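Long-range contacts in 5-formaminoimidazole-4-carboxamide-1-(beta)-D-ribofuranosyl 5'-monophosphate synthetase (Methanocaldococcus jannaschii, PDB 2R7L), which catalyses the folate-independent, ATP- and formate-dependent formylation of AICAR to FAICAR, a late step of purine biosynthesis: residues E122-E128 with E310-R314; L131-L137 with K277-A282. One frame throughout, in Å; residues are numbered along the deposited sequence.

Contact 1: E122-E128 with E310-R314. With ATP (adenosine-5'-triphosphate), chain E.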
ATOM      1  N   GLU A 122     -16.054  35.452  -7.026  1.00 53.16           N
ATOM      2  CA  GLU A 122     -16.736  34.522  -6.124  1.00 55.86           C
ATOM      3  C   GLU A 122     -17.311  35.279  -4.939  1.00 50.07           C
ATOM      4  O   GLU A 122     -18.141  34.761  -4.201  1.00 53.28           O
ATOM      5  CB  GLU A 122     -15.785  33.421  -5.629  1.00 52.30           C
ATOM      6  CG  GLU A 122     -14.777  33.894  -4.578  1.00 53.53           C
ATOM      7  CD  GLU A 122     -14.070  32.756  -3.850  1.00 54.16           C
ATOM      8  OE1 GLU A 122     -13.255  33.054  -2.949  1.00 54.19           O
ATOM      9  OE2 GLU A 122     -14.327  31.573  -4.172  1.00 43.80           O
ATOM     10  N   SER A 123     -16.859  36.513  -4.762  1.00 54.74           N
ATOM     11  CA  SER A 123     -17.276  37.322  -3.627  1.00 59.24           C
ATOM     12  C   SER A 123     -18.505  38.150  -3.966  1.00 59.05           C
ATOM     13  O   SER A 123     -19.308  38.462  -3.093  1.00 57.09           O
ATOM     14  CB  SER A 123     -16.143  38.253  -3.198  1.00 64.90           C
ATOM     15  OG  SER A 123     -15.815  39.151  -4.248  1.00 66.13           O
ATOM     16  N   GLU A 124     -18.642  38.505  -5.240  1.00 55.39           N
ATOM     17  CA  GLU A 124     -19.713  39.385  -5.679  1.00 57.50           C
ATOM     18  C   GLU A 124     -20.796  38.623  -6.421  1.00 55.34           C
ATOM     19  O   GLU A 124     -20.540  37.991  -7.448  1.00 52.15           O
ATOM     20  CB  GLU A 124     -19.153  40.517  -6.545  1.00 63.17           C
ATOM     21  CG  GLU A 124     -18.202  41.438  -5.789  1.00 69.54           C
ATOM     22  CD  GLU A 124     -17.392  42.335  -6.706  1.00 78.00           C
ATOM     23  OE1 GLU A 124     -16.441  42.987  -6.216  1.00 80.61           O
ATOM     24  OE2 GLU A 124     -17.704  42.387  -7.916  1.00 78.79           O
ATOM     25  N   ARG A 125     -22.012  38.707  -5.890  1.00 58.17           N
ATOM     26  CA  ARG A 125     -23.164  37.979  -6.412  1.00 59.32           C
ATOM     27  C   ARG A 125     -23.440  38.253  -7.893  1.00 54.54           C
ATOM     28  O   ARG A 125     -23.852  37.357  -8.634  1.00 55.02           O
ATOM     29  CB  ARG A 125     -24.398  38.310  -5.566  1.00 65.80           C
ATOM     30  CG  ARG A 125     -25.607  37.430  -5.836  1.00 71.28           C
ATOM     31  CD  ARG A 125     -26.775  37.791  -4.923  1.00 69.01           C
ATOM     32  NE  ARG A 125     -26.528  37.466  -3.516  1.00 73.80           N
ATOM     33  CZ  ARG A 125     -26.644  36.249  -2.986  1.00 74.58           C
ATOM     34  NH1 ARG A 125     -26.992  35.214  -3.746  1.00 69.17           N
ATOM     35  NH2 ARG A 125     -26.405  36.061  -1.692  1.00 71.15           N
ATOM     36  N   SER A 126     -23.204  39.491  -8.321  1.00 55.05           N
ATOM     37  CA  SER A 126     -23.422  39.896  -9.712  1.00 50.55           C
ATOM     38  C   SER A 126     -22.424  39.263 -10.682  1.00 48.36           C
ATOM     39  O   SER A 126     -22.801  38.809 -11.769  1.00 51.06           O
ATOM     40  CB  SER A 126     -23.371  41.422  -9.831  1.00 57.13           C
ATOM     41  OG  SER A 126     -22.489  41.976  -8.867  1.00 59.19           O
ATOM     42  N   LEU A 127     -21.151  39.236 -10.290  1.00 48.04           N
ATOM     43  CA  LEU A 127     -20.105  38.591 -11.095  1.00 44.52           C
ATOM     44  C   LEU A 127     -20.345  37.087 -11.211  1.00 43.87           C
ATOM     45  O   LEU A 127     -20.278  36.507 -12.301  1.00 37.51           O
ATOM     46  CB  LEU A 127     -18.731  38.857 -10.481  1.00 43.56           C
ATOM     47  CG  LEU A 127     -18.284  40.319 -10.472  1.00 40.98           C
ATOM     48  CD1 LEU A 127     -16.954  40.458  -9.765  1.00 41.72           C
ATOM     49  CD2 LEU A 127     -18.201  40.852 -11.900  1.00 36.45           C
ATOM     50  N   GLU A 128     -20.646  36.470 -10.074  1.00 47.20           N
ATOM     51  CA  GLU A 128     -20.926  35.042 -10.006  1.00 46.00           C
ATOM     52  C   GLU A 128     -22.087  34.665 -10.927  1.00 48.77           C
ATOM     53  O   GLU A 128     -21.985  33.721 -11.726  1.00 46.34           O
ATOM     54  CB  GLU A 128     -21.253  34.664  -8.562  1.00 50.28           C
ATOM     55  CG  GLU A 128     -20.742  33.311  -8.144  1.00 57.05           C
ATOM     56  CD  GLU A 128     -21.110  32.974  -6.715  1.00 61.21           C
ATOM     57  OE1 GLU A 128     -22.285  32.627  -6.468  1.00 67.37           O
ATOM     58  OE2 GLU A 128     -20.224  33.047  -5.839  1.00 65.27           O
ATOM     59  N   GLU A 310     -24.843  28.354  -5.764  1.00 41.00           N
ATOM     60  CA  GLU A 310     -23.591  28.961  -5.329  1.00 37.60           C
ATOM     61  C   GLU A 310     -22.387  28.314  -6.007  1.00 35.32           C
ATOM     62  O   GLU A 310     -22.509  27.271  -6.654  1.00 32.46           O
ATOM     63  CB  GLU A 310     -23.446  28.895  -3.808  1.00 36.89           C
ATOM     64  CG  GLU A 310     -23.886  30.159  -3.084  1.00 49.19           C
ATOM     65  CD  GLU A 310     -23.048  31.379  -3.450  1.00 53.37           C
ATOM     66  OE1 GLU A 310     -23.489  32.511  -3.160  1.00 59.95           O
ATOM     67  OE2 GLU A 310     -21.949  31.214  -4.020  1.00 58.38           O
ATOM     68  N   MET A 311     -21.230  28.951  -5.859  1.00 34.88           N
ATOM     69  CA  MET A 311     -19.982  28.425  -6.388  1.00 36.26           C
ATOM     70  C   MET A 311     -18.790  29.041  -5.674  1.00 38.50           C
ATOM     71  O   MET A 311     -18.911  30.086  -5.029  1.00 35.92           O
ATOM     72  CB  MET A 311     -19.873  28.704  -7.882  1.00 39.79           C
ATOM     73  CG  MET A 311     -19.647  30.166  -8.203  1.00 42.39           C
ATOM     74  SD  MET A 311     -18.839  30.400  -9.798  1.00 53.25           S
ATOM     75  CE  MET A 311     -17.119  30.219  -9.325  1.00 42.62           C
ATOM     76  N   SER A 312     -17.639  28.379  -5.788  1.00 35.15           N
ATOM     77  CA  SER A 312     -16.381  28.908  -5.272  1.00 36.97           C
ATOM     78  C   SER A 312     -15.332  28.838  -6.375  1.00 41.03           C
ATOM     79  O   SER A 312     -15.428  28.005  -7.281  1.00 37.65           O
ATOM     80  CB  SER A 312     -15.917  28.111  -4.061  1.00 40.04           C
ATOM     81  OG  SER A 312     -16.947  28.029  -3.092  1.00 53.41           O
ATOM     82  N   ALA A 313     -14.340  29.719  -6.305  1.00 43.24           N
ATOM     83  CA  ALA A 313     -13.310  29.784  -7.336  1.00 47.70           C
ATOM     84  C   ALA A 313     -11.999  29.247  -6.780  1.00 51.69           C
ATOM     85  O   ALA A 313     -10.982  29.196  -7.471  1.00 53.71           O
ATOM     86  CB  ALA A 313     -13.145  31.210  -7.834  1.00 49.56           C
ATOM     87  N   ARG A 314     -12.036  28.864  -5.509  1.00 48.97           N
ATOM     88  CA  ARG A 314     -10.938  28.150  -4.885  1.00 46.42           C
ATOM     89  C   ARG A 314     -11.501  26.940  -4.133  1.00 41.83           C
ATOM     90  O   ARG A 314     -12.617  26.508  -4.406  1.00 42.64           O
ATOM     91  CB  ARG A 314     -10.133  29.074  -3.973  1.00 45.32           C
ATOM     92  CG  ARG A 314     -10.963  30.118  -3.269  1.00 46.29           C
ATOM     93  CD  ARG A 314     -11.840  29.488  -2.229  1.00 44.39           C
ATOM     94  NE  ARG A 314     -12.784  30.450  -1.682  1.00 51.24           N
ATOM     95  CZ  ARG A 314     -13.612  30.189  -0.680  1.00 52.58           C
ATOM     96  NH1 ARG A 314     -14.442  31.129  -0.245  1.00 49.12           N
ATOM     97  NH2 ARG A 314     -13.604  28.989  -0.113  1.00 49.58           N
TER
HETATM   98  PG  ATP E 400     -21.817  28.210   2.823  1.00 56.33           P
HETATM   99  O1G ATP E 400     -20.411  28.715   2.587  1.00 53.25           O
HETATM  100  O2G ATP E 400     -22.218  27.045   1.940  1.00 46.99           O
HETATM  101  O3G ATP E 400     -22.152  28.019   4.284  1.00 56.65           O
HETATM  102  PB  ATP E 400     -22.988  29.859   0.813  1.00 47.22           P
HETATM  103  O1B ATP E 400     -22.013  29.101  -0.055  1.00 49.54           O
HETATM  104  O2B ATP E 400     -23.007  31.369   0.725  1.00 50.83           O
HETATM  105  O3B ATP E 400     -22.761  29.449   2.363  1.00 49.13           O
HETATM  106  PA  ATP E 400     -25.857  30.051   0.689  1.00 40.04           P
HETATM  107  O1A ATP E 400     -26.314  30.618  -0.630  1.00 36.87           O
HETATM  108  O2A ATP E 400     -25.758  30.897   1.930  1.00 40.82           O
HETATM  109  O3A ATP E 400     -24.451  29.279   0.445  1.00 46.35           O
HETATM  110  O5' ATP E 400     -26.826  28.821   1.021  1.00 38.31           O
HETATM  111  C5' ATP E 400     -26.896  28.325   2.347  1.00 38.81           C
HETATM  112  C4' ATP E 400     -27.873  27.161   2.355  1.00 39.60           C
HETATM  113  O4' ATP E 400     -29.200  27.621   2.074  1.00 36.02           O
HETATM  114  C3' ATP E 400     -27.568  26.131   1.282  1.00 39.04           C
HETATM  115  O3' ATP E 400     -26.613  25.161   1.723  1.00 46.13           O
HETATM  116  C2' ATP E 400     -28.929  25.519   1.012  1.00 39.09           C
HETATM  117  O2' ATP E 400     -29.198  24.473   1.945  1.00 36.32           O
HETATM  118  C1' ATP E 400     -29.899  26.665   1.271  1.00 31.08           C
HETATM  119  N9  ATP E 400     -30.209  27.294  -0.026  1.00 32.87           N
HETATM  120  C8  ATP E 400     -29.479  28.269  -0.602  1.00 29.06           C
HETATM  121  N7  ATP E 400     -30.011  28.628  -1.796  1.00 31.25           N
HETATM  122  C5  ATP E 400     -31.116  27.883  -1.989  1.00 31.49           C
HETATM  123  C6  ATP E 400     -32.150  27.772  -3.041  1.00 30.22           C
HETATM  124  N6  ATP E 400     -32.108  28.544  -4.155  1.00 30.68           N
HETATM  125  N1  ATP E 400     -33.124  26.859  -2.856  1.00 33.53           N
HETATM  126  C2  ATP E 400     -33.173  26.079  -1.753  1.00 30.45           C
HETATM  127  N3  ATP E 400     -32.273  26.136  -0.758  1.00 28.55           N
HETATM  128  C4  ATP E 400     -31.233  26.994  -0.824  1.00 29.35           C
HETATM  129  O   HOH W   1     -25.572  32.846  -1.495  1.00 35.58           O
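In this ATP-grasp enzyme the last residues of strand 306-312 run from the ATP site, at Glu310, toward the AICAR side, at Arg314, and the turn before helix 125-135 packs against them. Glu122 grips the strand end with both carboxylate oxygens. The backbone N of Ala313 lies 2.8 Å from Glu122 OE2 in a nearly straight bond (176°), met on the anti side of Glu122 OE2 and tilted about 29° out of the carboxylate plane. Glu122 OE1 turns its syn lone pair to Arg314 NE at 2.9 Å, a salt bridge entering at the guanidinium edge although the two flat groups stand almost perpendicular. With an alanine at Arg314, a neighbour of His27, the guanidinium is gone and Glu122 OE1 would probably be left without its salt-bridge mate. Farther along, Glu128 and Glu310 cross at about a right angle, Glu128 OE1 2.8 Å from Glu310 OE2, two acceptors without a hydrogen bond between them. Glu310 OE2 also accepts the N-H of Met311, while Glu310 OE1 accepts a hydrogen bond from a water that also donates to ATP O1A. The side chains of Met311 and Glu128 run antiparallel alongside each other, CG to CG 3.3 Å. An acidic residue beside the triphosphate, here predicted to bind magnesium, is characteristic of ATP-grasp active sites.

Contact 2: L131-L137 with K277-A282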
ATOM      1  N   LEU A 131     -21.130  35.060 -14.544  1.00 48.63           N
ATOM      2  CA  LEU A 131     -20.334  33.900 -14.942  1.00 43.94           C
ATOM      3  C   LEU A 131     -21.198  32.666 -15.221  1.00 39.64           C
ATOM      4  O   LEU A 131     -21.109  32.059 -16.293  1.00 45.74           O
ATOM      5  CB  LEU A 131     -19.289  33.597 -13.864  1.00 44.34           C
ATOM      6  CG  LEU A 131     -18.342  32.404 -14.044  1.00 44.81           C
ATOM      7  CD1 LEU A 131     -17.744  32.341 -15.451  1.00 43.88           C
ATOM      8  CD2 LEU A 131     -17.251  32.481 -12.995  1.00 43.92           C
ATOM      9  N   LEU A 132     -22.040  32.308 -14.255  1.00 38.09           N
ATOM     10  CA  LEU A 132     -22.865  31.102 -14.356  1.00 36.91           C
ATOM     11  C   LEU A 132     -23.902  31.205 -15.453  1.00 35.69           C
ATOM     12  O   LEU A 132     -24.175  30.231 -16.160  1.00 47.77           O
ATOM     13  CB  LEU A 132     -23.563  30.828 -13.023  1.00 37.79           C
ATOM     14  CG  LEU A 132     -22.638  30.540 -11.837  1.00 38.37           C
ATOM     15  CD1 LEU A 132     -23.393  30.690 -10.524  1.00 35.54           C
ATOM     16  CD2 LEU A 132     -22.004  29.149 -11.955  1.00 39.64           C
ATOM     17  N   ARG A 133     -24.490  32.392 -15.580  1.00 49.22           N
ATOM     18  CA  ARG A 133     -25.466  32.663 -16.627  1.00 53.12           C
ATOM     19  C   ARG A 133     -24.802  32.574 -17.990  1.00 45.38           C
ATOM     20  O   ARG A 133     -25.301  31.901 -18.892  1.00 48.80           O
ATOM     21  CB  ARG A 133     -26.101  34.046 -16.420  1.00 58.24           C
ATOM     22  CG  ARG A 133     -26.790  34.627 -17.656  1.00 63.64           C
ATOM     23  CD  ARG A 133     -27.613  35.875 -17.326  1.00 63.98           C
ATOM     24  NE  ARG A 133     -26.868  36.871 -16.553  1.00 61.65           N
ATOM     25  CZ  ARG A 133     -26.082  37.801 -17.088  1.00 63.83           C
ATOM     26  NH1 ARG A 133     -25.925  37.864 -18.408  1.00 62.57           N
ATOM     27  NH2 ARG A 133     -25.448  38.667 -16.302  1.00 55.47           N
ATOM     28  N   GLU A 134     -23.662  33.244 -18.134  1.00 47.06           N
ATOM     29  CA  GLU A 134     -22.934  33.241 -19.402  1.00 53.99           C
ATOM     30  C   GLU A 134     -22.333  31.879 -19.749  1.00 51.26           C
ATOM     31  O   GLU A 134     -22.260  31.506 -20.921  1.00 52.40           O
ATOM     32  CB  GLU A 134     -21.852  34.315 -19.405  1.00 61.12           C
ATOM     33  CG  GLU A 134     -22.402  35.726 -19.401  1.00 64.62           C
ATOM     34  CD  GLU A 134     -21.402  36.727 -19.922  1.00 70.77           C
ATOM     35  OE1 GLU A 134     -20.840  36.490 -21.017  1.00 68.91           O
ATOM     36  OE2 GLU A 134     -21.179  37.748 -19.238  1.00 72.79           O
ATOM     37  N   ALA A 135     -21.918  31.134 -18.727  1.00 45.75           N
ATOM     38  CA  ALA A 135     -21.433  29.770 -18.934  1.00 39.94           C
ATOM     39  C   ALA A 135     -22.562  28.870 -19.411  1.00 42.19           C
ATOM     40  O   ALA A 135     -22.326  27.818 -20.006  1.00 49.89           O
ATOM     41  CB  ALA A 135     -20.823  29.223 -17.655  1.00 40.47           C
ATOM     42  N   GLY A 136     -23.798  29.283 -19.140  1.00 47.86           N
ATOM     43  CA  GLY A 136     -24.961  28.507 -19.558  1.00 40.25           C
ATOM     44  C   GLY A 136     -25.396  27.504 -18.508  1.00 35.57           C
ATOM     45  O   GLY A 136     -25.877  26.418 -18.836  1.00 41.58           O
ATOM     46  N   LEU A 137     -25.231  27.861 -17.241  1.00 39.31           N
ATOM     47  CA  LEU A 137     -25.618  26.960 -16.153  1.00 47.38           C
ATOM     48  C   LEU A 137     -26.968  27.331 -15.530  1.00 44.44           C
ATOM     49  O   LEU A 137     -27.246  28.504 -15.286  1.00 42.35           O
ATOM     50  CB  LEU A 137     -24.532  26.921 -15.073  1.00 46.92           C
ATOM     51  CG  LEU A 137     -23.167  26.374 -15.509  1.00 45.27           C
ATOM     52  CD1 LEU A 137     -22.210  26.334 -14.338  1.00 43.34           C
ATOM     53  CD2 LEU A 137     -23.321  24.998 -16.110  1.00 43.80           C
ATOM     54  N   LYS A 277     -18.161  23.912 -19.049  1.00 42.17           N
ATOM     55  CA  LYS A 277     -18.719  25.210 -19.439  1.00 39.78           C
ATOM     56  C   LYS A 277     -18.248  26.342 -18.545  1.00 34.19           C
ATOM     57  O   LYS A 277     -17.858  27.401 -19.033  1.00 48.24           O
ATOM     58  CB  LYS A 277     -20.249  25.168 -19.441  1.00 45.18           C
ATOM     59  CG  LYS A 277     -20.854  24.347 -20.554  1.00 44.19           C
ATOM     60  CD  LYS A 277     -22.368  24.353 -20.427  1.00 54.37           C
ATOM     61  CE  LYS A 277     -23.035  23.642 -21.583  1.00 55.01           C
ATOM     62  NZ  LYS A 277     -24.511  23.659 -21.415  1.00 59.05           N
ATOM     63  N   LEU A 278     -18.289  26.130 -17.236  1.00 32.44           N
ATOM     64  CA  LEU A 278     -17.816  27.148 -16.301  1.00 33.24           C
ATOM     65  C   LEU A 278     -16.377  27.537 -16.606  1.00 39.76           C
ATOM     66  O   LEU A 278     -16.011  28.713 -16.549  1.00 48.88           O
ATOM     67  CB  LEU A 278     -17.930  26.661 -14.852  1.00 30.59           C
ATOM     68  CG  LEU A 278     -17.455  27.671 -13.803  1.00 35.34           C
ATOM     69  CD1 LEU A 278     -18.349  28.908 -13.806  1.00 37.89           C
ATOM     70  CD2 LEU A 278     -17.419  27.064 -12.420  1.00 39.70           C
ATOM     71  N   VAL A 279     -15.566  26.535 -16.929  1.00 44.29           N
ATOM     72  CA  VAL A 279     -14.146  26.733 -17.204  1.00 40.56           C
ATOM     73  C   VAL A 279     -13.911  27.482 -18.519  1.00 34.64           C
ATOM     74  O   VAL A 279     -13.119  28.420 -18.569  1.00 38.43           O
ATOM     75  CB  VAL A 279     -13.388  25.375 -17.173  1.00 39.08           C
ATOM     76  CG1 VAL A 279     -12.190  25.373 -18.120  1.00 39.29           C
ATOM     77  CG2 VAL A 279     -12.971  25.049 -15.741  1.00 38.28           C
ATOM     78  N   ALA A 280     -14.617  27.071 -19.568  1.00 34.11           N
ATOM     79  CA  ALA A 280     -14.495  27.701 -20.877  1.00 42.44           C
ATOM     80  C   ALA A 280     -14.884  29.178 -20.851  1.00 48.40           C
ATOM     81  O   ALA A 280     -14.246  29.999 -21.506  1.00 51.74           O
ATOM     82  CB  ALA A 280     -15.318  26.940 -21.916  1.00 41.72           C
ATOM     83  N   LYS A 281     -15.916  29.525 -20.083  1.00 50.07           N
ATOM     84  CA  LYS A 281     -16.341  30.921 -20.002  1.00 45.72           C
ATOM     85  C   LYS A 281     -15.423  31.753 -19.119  1.00 42.96           C
ATOM     86  O   LYS A 281     -15.144  32.908 -19.431  1.00 53.51           O
ATOM     87  CB  LYS A 281     -17.795  31.047 -19.526  1.00 50.94           C
ATOM     88  CG  LYS A 281     -18.340  32.493 -19.550  1.00 53.00           C
ATOM     89  CD  LYS A 281     -18.381  33.093 -20.968  1.00 41.05           C
ATOM     90  CE  LYS A 281     -19.273  32.270 -21.898  1.00 50.96           C
ATOM     91  NZ  LYS A 281     -19.195  32.690 -23.332  1.00 50.76           N
ATOM     92  N   ALA A 282     -14.956  31.176 -18.017  1.00 44.02           N
ATOM     93  CA  ALA A 282     -14.084  31.901 -17.090  1.00 41.17           C
ATOM     94  C   ALA A 282     -12.737  32.233 -17.738  1.00 43.50           C
ATOM     95  O   ALA A 282     -12.061  33.183 -17.341  1.00 42.37           O
ATOM     96  CB  ALA A 282     -13.880  31.109 -15.813  1.00 45.38           C
TER
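Leu131 and Leu278 meet at about a right angle, the branch point of one against a methyl of the other: Leu278 CD1 lies 3.5 Å from Leu131 CG and also touches both of its methyl groups. Each leucine has CG anti to its own backbone N (chi1 179° in Leu131), which swings the branched end across to the opposing helix. Leu131 CD1 continues to the methyl of Ala282, at 4.1 Å from CB, while Leu132 CD2 approaches the same Leu278 methyl on a slant. The backbones draw nearest at Ala135, whose small side chain lets CB settle 3.9 Å from Leu278 CA. This is plain helix-helix packing within the ATP-grasp fold: segments 131-135 and 277-282 of helices 125-135 and 268-285 cross at 105°, their axes 8.8 Å apart, and Leu278 also rests on Phe294 and Leu296 of strand 292-300. Lys281 bends at chi2 and chi3 and folds its methylenes over the last turn of helix 125-135, bringing CE to 3.2 Å from Glu134 O; its ammonium goes on to a salt bridge with Glu284, whereas the Glu134 carboxylate pairs with Lys130. Lys277 is extended instead, running past Ala135 O with CB 3.4 Å from it. Gly136, which the Lys277 chain passes, follows the helix in a Schellman motif with phi at 90°, and beyond it Leu137 CD1 reaches Leu278 CB at 4.3 Å.

From the N terminus the chain first builds the parallel sheet, then enters helix 125-135, which serves both contacts in turn. The turn before the helix and its first residues, at 122-128, later meet 310-314, so contact 1 closes a loop of 181 intervening residues. Its last turns, at 131-137, are met sooner, by 277-282, and contact 2 therefore closes a shorter loop that lies wholly within the longer one; the two nest and do not cross. Contact 1 ties the approach to the helix to the end of strand 306-312, and contact 2 its finish to helix 268-285. Their centres are 12 Å apart, and Met311 joins them, its SD packing 4.0 Å from Leu132 CD2.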